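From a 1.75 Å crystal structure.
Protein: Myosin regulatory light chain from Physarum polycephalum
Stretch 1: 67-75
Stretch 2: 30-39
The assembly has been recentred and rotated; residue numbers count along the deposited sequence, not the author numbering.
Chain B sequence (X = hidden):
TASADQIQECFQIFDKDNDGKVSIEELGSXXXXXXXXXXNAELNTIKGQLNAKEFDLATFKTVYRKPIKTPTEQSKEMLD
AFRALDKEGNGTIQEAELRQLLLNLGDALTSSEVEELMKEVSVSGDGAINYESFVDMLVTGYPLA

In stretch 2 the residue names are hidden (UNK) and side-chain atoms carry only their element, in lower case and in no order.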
ATOM      1  N   PRO B  67      19.553  -9.854 -14.154  1.00 10.52           N
ATOM      2  CA  PRO B  67      20.474  -8.757 -13.817  1.00 10.40           C
ATOM      3  C   PRO B  67      20.290  -7.464 -14.593  1.00  9.21           C
ATOM      4  O   PRO B  67      21.275  -6.815 -14.974  1.00  8.84           O
ATOM      5  CB  PRO B  67      21.858  -9.350 -14.148  1.00 10.59           C
ATOM      6  CG  PRO B  67      21.643 -10.736 -14.479  1.00 11.17           C
ATOM      7  CD  PRO B  67      20.238 -10.898 -14.939  1.00 11.21           C
ATOM      8  N   ILE B  68      19.044  -7.072 -14.809  1.00  8.28           N
ATOM      9  CA  ILE B  68      18.740  -5.784 -15.399  1.00  7.87           C
ATOM     10  C   ILE B  68      19.323  -4.724 -14.456  1.00  7.00           C
ATOM     11  O   ILE B  68      19.200  -4.840 -13.242  1.00  5.52           O
ATOM     12  CB  ILE B  68      17.210  -5.630 -15.547  1.00  7.53           C
ATOM     13  CG1 ILE B  68      16.623  -6.759 -16.418  1.00  8.75           C
ATOM     14  CG2 ILE B  68      16.887  -4.276 -16.132  1.00  9.48           C
ATOM     15  CD1 ILE B  68      15.079  -6.863 -16.385  1.00  9.66           C
ATOM     16  N   LYS B  69      19.958  -3.698 -15.017  1.00  7.40           N
ATOM     17  CA  LYS B  69      20.632  -2.682 -14.215  1.00  7.54           C
ATOM     18  C   LYS B  69      19.708  -1.930 -13.267  1.00  7.39           C
ATOM     19  O   LYS B  69      18.626  -1.487 -13.661  1.00  7.23           O
ATOM     20  CB  LYS B  69      21.331  -1.660 -15.130  1.00  8.27           C
ATOM     21  CG  LYS B  69      22.523  -2.220 -15.908  1.00 10.09           C
ATOM     22  CD  LYS B  69      23.609  -1.196 -16.082  1.00 13.87           C
ATOM     23  CE  LYS B  69      24.659  -1.640 -17.080  1.00 16.80           C
ATOM     24  NZ  LYS B  69      24.975  -0.513 -17.992  1.00 18.26           N
ATOM     25  N   THR B  70      20.148  -1.792 -12.018  1.00  7.10           N
ATOM     26  CA  THR B  70      19.550  -0.872 -11.063  1.00  7.09           C
ATOM     27  C   THR B  70      20.094   0.541 -11.308  1.00  6.30           C
ATOM     28  O   THR B  70      21.057   0.716 -12.038  1.00  6.28           O
ATOM     29  CB  THR B  70      19.837  -1.306  -9.618  1.00  7.52           C
ATOM     30  OG1 THR B  70      21.239  -1.330  -9.394  1.00  8.17           O
ATOM     31  CG2 THR B  70      19.360  -2.751  -9.350  1.00  9.29           C
ATOM     32  N   PRO B  71      19.468   1.557 -10.730  1.00  6.12           N
ATOM     33  CA  PRO B  71      19.932   2.933 -10.943  1.00  6.48           C
ATOM     34  C   PRO B  71      21.399   3.188 -10.534  1.00  7.04           C
ATOM     35  O   PRO B  71      22.091   3.876 -11.271  1.00  6.21           O
ATOM     36  CB  PRO B  71      18.938   3.763 -10.124  1.00  5.76           C
ATOM     37  CG  PRO B  71      17.712   2.919 -10.072  1.00  6.15           C
ATOM     38  CD  PRO B  71      18.236   1.520  -9.923  1.00  6.45           C
ATOM     39  N   THR B  72      21.888   2.641  -9.417  1.00  8.97           N
ATOM     40  CA  THR B  72      23.301   2.867  -9.070  1.00  9.36           C
ATOM     41  C   THR B  72      24.259   2.255 -10.094  1.00  9.74           C
ATOM     42  O   THR B  72      25.369   2.764 -10.289  1.00 10.18           O
ATOM     43  CB  THR B  72      23.689   2.340  -7.672  1.00  9.60           C
ATOM     44  OG1 THR B  72      23.298   0.968  -7.550  1.00 10.80           O
ATOM     45  CG2 THR B  72      22.935   3.065  -6.594  1.00 10.44           C
ATOM     46  N   GLU B  73      23.850   1.167 -10.732  1.00  9.03           N
ATOM     47  CA  GLU B  73      24.670   0.540 -11.759  1.00  9.47           C
ATOM     48  C   GLU B  73      24.772   1.411 -13.005  1.00  9.15           C
ATOM     49  O   GLU B  73      25.574   1.109 -13.903  1.00 10.31           O
ATOM     50  CB  GLU B  73      24.104  -0.826 -12.154  1.00  9.39           C
ATOM     51  CG  GLU B  73      24.263  -1.888 -11.096  1.00 11.36           C
ATOM     52  CD  GLU B  73      23.595  -3.181 -11.511  1.00 14.91           C
ATOM     53  OE1 GLU B  73      24.225  -3.995 -12.225  1.00 18.80           O
ATOM     54  OE2 GLU B  73      22.430  -3.372 -11.143  1.00 13.84           O
ATOM     55  N   GLN B  74      23.952   2.464 -13.091  1.00  8.66           N
ATOM     56  CA  GLN B  74      23.988   3.390 -14.225  1.00  7.99           C
ATOM     57  C   GLN B  74      24.698   4.715 -13.941  1.00  8.04           C
ATOM     58  O   GLN B  74      24.883   5.504 -14.852  1.00  7.37           O
ATOM     59  CB  GLN B  74      22.575   3.654 -14.745  1.00  8.36           C
ATOM     60  CG  GLN B  74      21.910   2.379 -15.261  1.00  7.56           C
ATOM     61  CD  GLN B  74      20.457   2.543 -15.628  1.00  7.82           C
ATOM     62  OE1 GLN B  74      19.704   3.191 -14.898  1.00  8.01           O
ATOM     63  NE2 GLN B  74      20.050   1.945 -16.753  1.00  8.61           N
ATOM     64  N   SER B  75      25.099   4.953 -12.692  1.00  7.39           N
ATOM     65  CA  SER B  75      25.693   6.241 -12.304  1.00  8.06           C
ATOM     66  C   SER B  75      26.927   6.615 -13.108  1.00  7.64           C
ATOM     67  O   SER B  75      27.064   7.754 -13.578  1.00  7.90           O
ATOM     68  CB  SER B  75      26.080   6.210 -10.835  1.00  7.90           C
ATOM     69  OG  SER B  75      24.949   5.910 -10.036  1.00 10.66           O
ATOM     70  N   UNK B  30       6.342  -1.764 -15.086  1.00  4.30           N
ATOM     71  CA  UNK B  30       6.314  -2.617 -13.897  1.00  4.54           C
ATOM     72  C   UNK B  30       7.729  -2.926 -13.385  1.00  4.50           C
ATOM     73  O   UNK B  30       7.979  -2.853 -12.172  1.00  4.28           O
ATOM     74  c   UNK B  30       5.524  -3.901 -14.196  1.00  4.48           C
ATOM     75  N   UNK B  31       8.654  -3.261 -14.285  1.00  4.93           N
ATOM     76  CA  UNK B  31      10.061  -3.474 -13.912  1.00  4.39           C
ATOM     77  C   UNK B  31      10.660  -2.216 -13.304  1.00  4.86           C
ATOM     78  O   UNK B  31      11.298  -2.241 -12.234  1.00  4.04           O
ATOM     79  c   UNK B  31      11.185  -5.378 -17.057  1.00  3.88           C
ATOM     80  c   UNK B  31      10.893  -3.904 -15.127  1.00  3.51           C
ATOM     81  c   UNK B  31      11.071  -6.378 -14.760  1.00  4.53           C
ATOM     82  c   UNK B  31      10.576  -5.273 -15.686  1.00  4.85           C
ATOM     83  N   UNK B  32      10.427  -1.095 -13.978  1.00  4.83           N
ATOM     84  CA  UNK B  32      10.929   0.189 -13.533  1.00  5.49           C
ATOM     85  C   UNK B  32      10.360   0.602 -12.166  1.00  5.45           C
ATOM     86  O   UNK B  32      11.063   1.200 -11.359  1.00  5.29           O
ATOM     87  c   UNK B  32      10.958   1.845 -17.025  1.00  7.41           C
ATOM     88  n   UNK B  32      11.803   1.526 -18.170  1.00  6.46           N
ATOM     89  c   UNK B  32      10.614   1.241 -14.580  1.00  6.03           C
ATOM     90  c   UNK B  32      11.384   1.343 -19.417  1.00  7.13           C
ATOM     91  c   UNK B  32      11.470   1.097 -15.806  1.00  5.91           C
ATOM     92  n   UNK B  32      10.095   1.470 -19.756  1.00  7.69           N
ATOM     93  n   UNK B  32      12.264   1.005 -20.337  1.00  7.28           N
ATOM     94  N   UNK B  33       9.097   0.250 -11.921  1.00  5.44           N
ATOM     95  CA  UNK B  33       8.428   0.553 -10.669  1.00  6.82           C
ATOM     96  C   UNK B  33       9.186  -0.023  -9.483  1.00  6.41           C
ATOM     97  O   UNK B  33       9.162   0.568  -8.400  1.00  6.25           O
ATOM     98  o   UNK B  33       6.173   0.773 -11.579  1.00  9.69           O
ATOM     99  c   UNK B  33       6.979   0.034 -10.666  1.00  6.69           C
ATOM    100  N   UNK B  34       9.833  -1.169  -9.699  1.00  6.13           N
ATOM    101  CA  UNK B  34      10.572  -1.912  -8.684  1.00  6.28           C
ATOM    102  C   UNK B  34      12.112  -1.752  -8.762  1.00  6.72           C
ATOM    103  O   UNK B  34      12.868  -2.553  -8.199  1.00  5.84           O
ATOM    104  c   UNK B  34       8.739  -3.697  -8.363  1.00  8.03           C
ATOM    105  c   UNK B  34      10.198  -3.388  -8.749  1.00  6.92           C
ATOM    106  c   UNK B  34       8.506  -5.181  -8.421  1.00  9.63           C
ATOM    107  c   UNK B  34       8.402  -3.159  -6.998  1.00  9.65           C
ATOM    108  N   UNK B  35      12.574  -0.722  -9.465  1.00  7.01           N
ATOM    109  CA  UNK B  35      13.967  -0.337  -9.400  1.00  7.26           C
ATOM    110  C   UNK B  35      14.938  -1.023 -10.336  1.00  6.87           C
ATOM    111  O   UNK B  35      16.145  -1.059 -10.056  1.00  7.04           O
ATOM    112  N   UNK B  36      14.443  -1.546 -11.446  1.00  5.64           N
ATOM    113  CA  UNK B  36      15.305  -2.003 -12.518  1.00  5.96           C
ATOM    114  C   UNK B  36      14.971  -1.256 -13.819  1.00  5.88           C
ATOM    115  O   UNK B  36      13.818  -1.050 -14.169  1.00  5.93           O
ATOM    116  c   UNK B  36      15.207  -3.513 -12.672  1.00  6.64           C
ATOM    117  c   UNK B  36      15.955  -5.743 -11.721  1.00  7.90           C
ATOM    118  n   UNK B  36      17.031  -7.801 -10.629  1.00  8.79           N
ATOM    119  c   UNK B  36      15.950  -4.238 -11.569  1.00  6.87           C
ATOM    120  c   UNK B  36      16.477  -6.393 -10.423  1.00  9.62           C
ATOM    121  N   UNK B  37      16.017  -0.842 -14.521  1.00  5.98           N
ATOM    122  CA  UNK B  37      15.941   0.137 -15.608  1.00  5.73           C
ATOM    123  C   UNK B  37      16.448  -0.410 -16.953  1.00  6.25           C
ATOM    124  O   UNK B  37      17.546  -0.077 -17.392  1.00  5.98           O
ATOM    125  c   UNK B  37      16.306   2.166 -14.112  1.00  4.70           C
ATOM    126  o   UNK B  37      15.165   2.008 -13.658  1.00  6.67           O
ATOM    127  n   UNK B  37      17.170   3.066 -13.611  1.00  4.89           N
ATOM    128  c   UNK B  37      16.819   1.344 -15.275  1.00  5.79           C
ATOM    129  N   UNK B  38      15.635  -1.193 -17.652  1.00  5.76           N
ATOM    130  CA  UNK B  38      16.033  -1.667 -18.969  1.00  5.74           C
ATOM    131  C   UNK B  38      16.055  -0.520 -19.967  1.00  5.08           C
ATOM    132  O   UNK B  38      15.207   0.377 -19.915  1.00  4.96           O
ATOM    133  c   UNK B  38      14.278  -1.631 -17.296  1.00  6.16           C
ATOM    134  c   UNK B  38      14.922  -2.659 -19.333  1.00  5.12           C
ATOM    135  c   UNK B  38      13.787  -2.209 -18.586  1.00  5.50           C
ATOM    136  N   UNK B  39      16.989  -0.579 -20.898  1.00  5.06           N
ATOM    137  CA  UNK B  39      16.940   0.306 -22.056  1.00  5.23           C
ATOM    138  C   UNK B  39      15.846  -0.225 -22.965  1.00  5.07           C
ATOM    139  O   UNK B  39      15.363  -1.344 -22.767  1.00  3.55           O
ATOM    140  c   UNK B  39      18.263   0.334 -22.794  1.00  5.55           C
ATOM    141  o   UNK B  39      18.530  -0.954 -23.369  1.00  7.05           O
ATOM    142  c   UNK B  39      19.434   0.610 -21.840  1.00  5.86           C
TER

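Position 30 carries a single side-chain carbon on a helical backbone and stays out of reach of stretch 1; one carbon and nothing more is Ala 30.

Position 31 has four carbons, forked at the second, so the branch lies one atom beyond CB. One branch end comes within 4.2 Å of Ile 68 CD1, a purely apolar approach. The skeleton is that of Leu 31, and the branch end in question is its CD1.

Position 32 shows three carbons, a nitrogen, then a carbon bearing two more nitrogens. This guanidinium pattern belongs to Arg 32. It does not reach stretch 1; instead its NH2 donates to the backbone O of position 38 at 3.0 Å with an angle of 168°, tying the end of the helix to the loop at position 38.

Position 33 has one carbon followed by one oxygen, again out of reach; one oxygen on a single carbon, with nothing beyond it, is a hydroxyl, so the residue is Ser 33.

Position 34 repeats the four-carbon pattern forked at the second carbon. It is Leu 34, buried but making no contact with stretch 1. Its N donates to Leu 31 O at 3.1 Å.

Position 35 has no side-chain atoms. Its phi/psi of 87/24 would jam a CB against the carbonyl O of Leu 34, so the backbone itself calls for Gly 35. Its own O lies 3.3 Å from Pro 71 CD and accepts a CA-H...O contact from Thr 70 CA at 3.6 Å.

Position 36 has four carbons in a row ending in nitrogen, the mark of Lys 36. The chain is extended beyond chi1, with chi2 to chi4 all t, and its aliphatic part runs past stretch 1: CD is 3.7 Å from Ile 68 O, and CB is 3.9 Å from Ile 68 CG2.

Position 37 has two carbons, the second carrying one oxygen and one nitrogen. A short carboxamide is Asn 37. Its ND2 donates to Gln 74 OE1 at 2.8 Å and 173°, a nearly linear bond, consistent with the nitrogen as assigned, and it also lies 3.6 Å from Pro 71 CG.

Position 38 has three carbons closing a ring onto the backbone N, which defines Pro 38. Ile 68 CG2 packs 3.7 Å from its N and 3.9 Å from its CD.

Position 39 has one carbon carrying one oxygen and one carbon: Thr 39. It is the N-cap of the helix that follows and makes no contact with stretch 1.

The contact works through a backbone anchor and a side-chain clasp. Asn 37 N donates to Lys 69 O at 2.8 Å and 165°, while Lys 36 CA adds a CA-H...O contact to the same oxygen at 3.5 Å. Gln 74 meets Asn 37 twice, since besides accepting from ND2 it donates weakly from NE2 to Asn 37 O at 3.3 Å and 123°. Ile 68 supplies the apolar part, touching Leu 31, Lys 36 and Pro 38.

Stretch 2 (30-39) ALRSLGKNPT
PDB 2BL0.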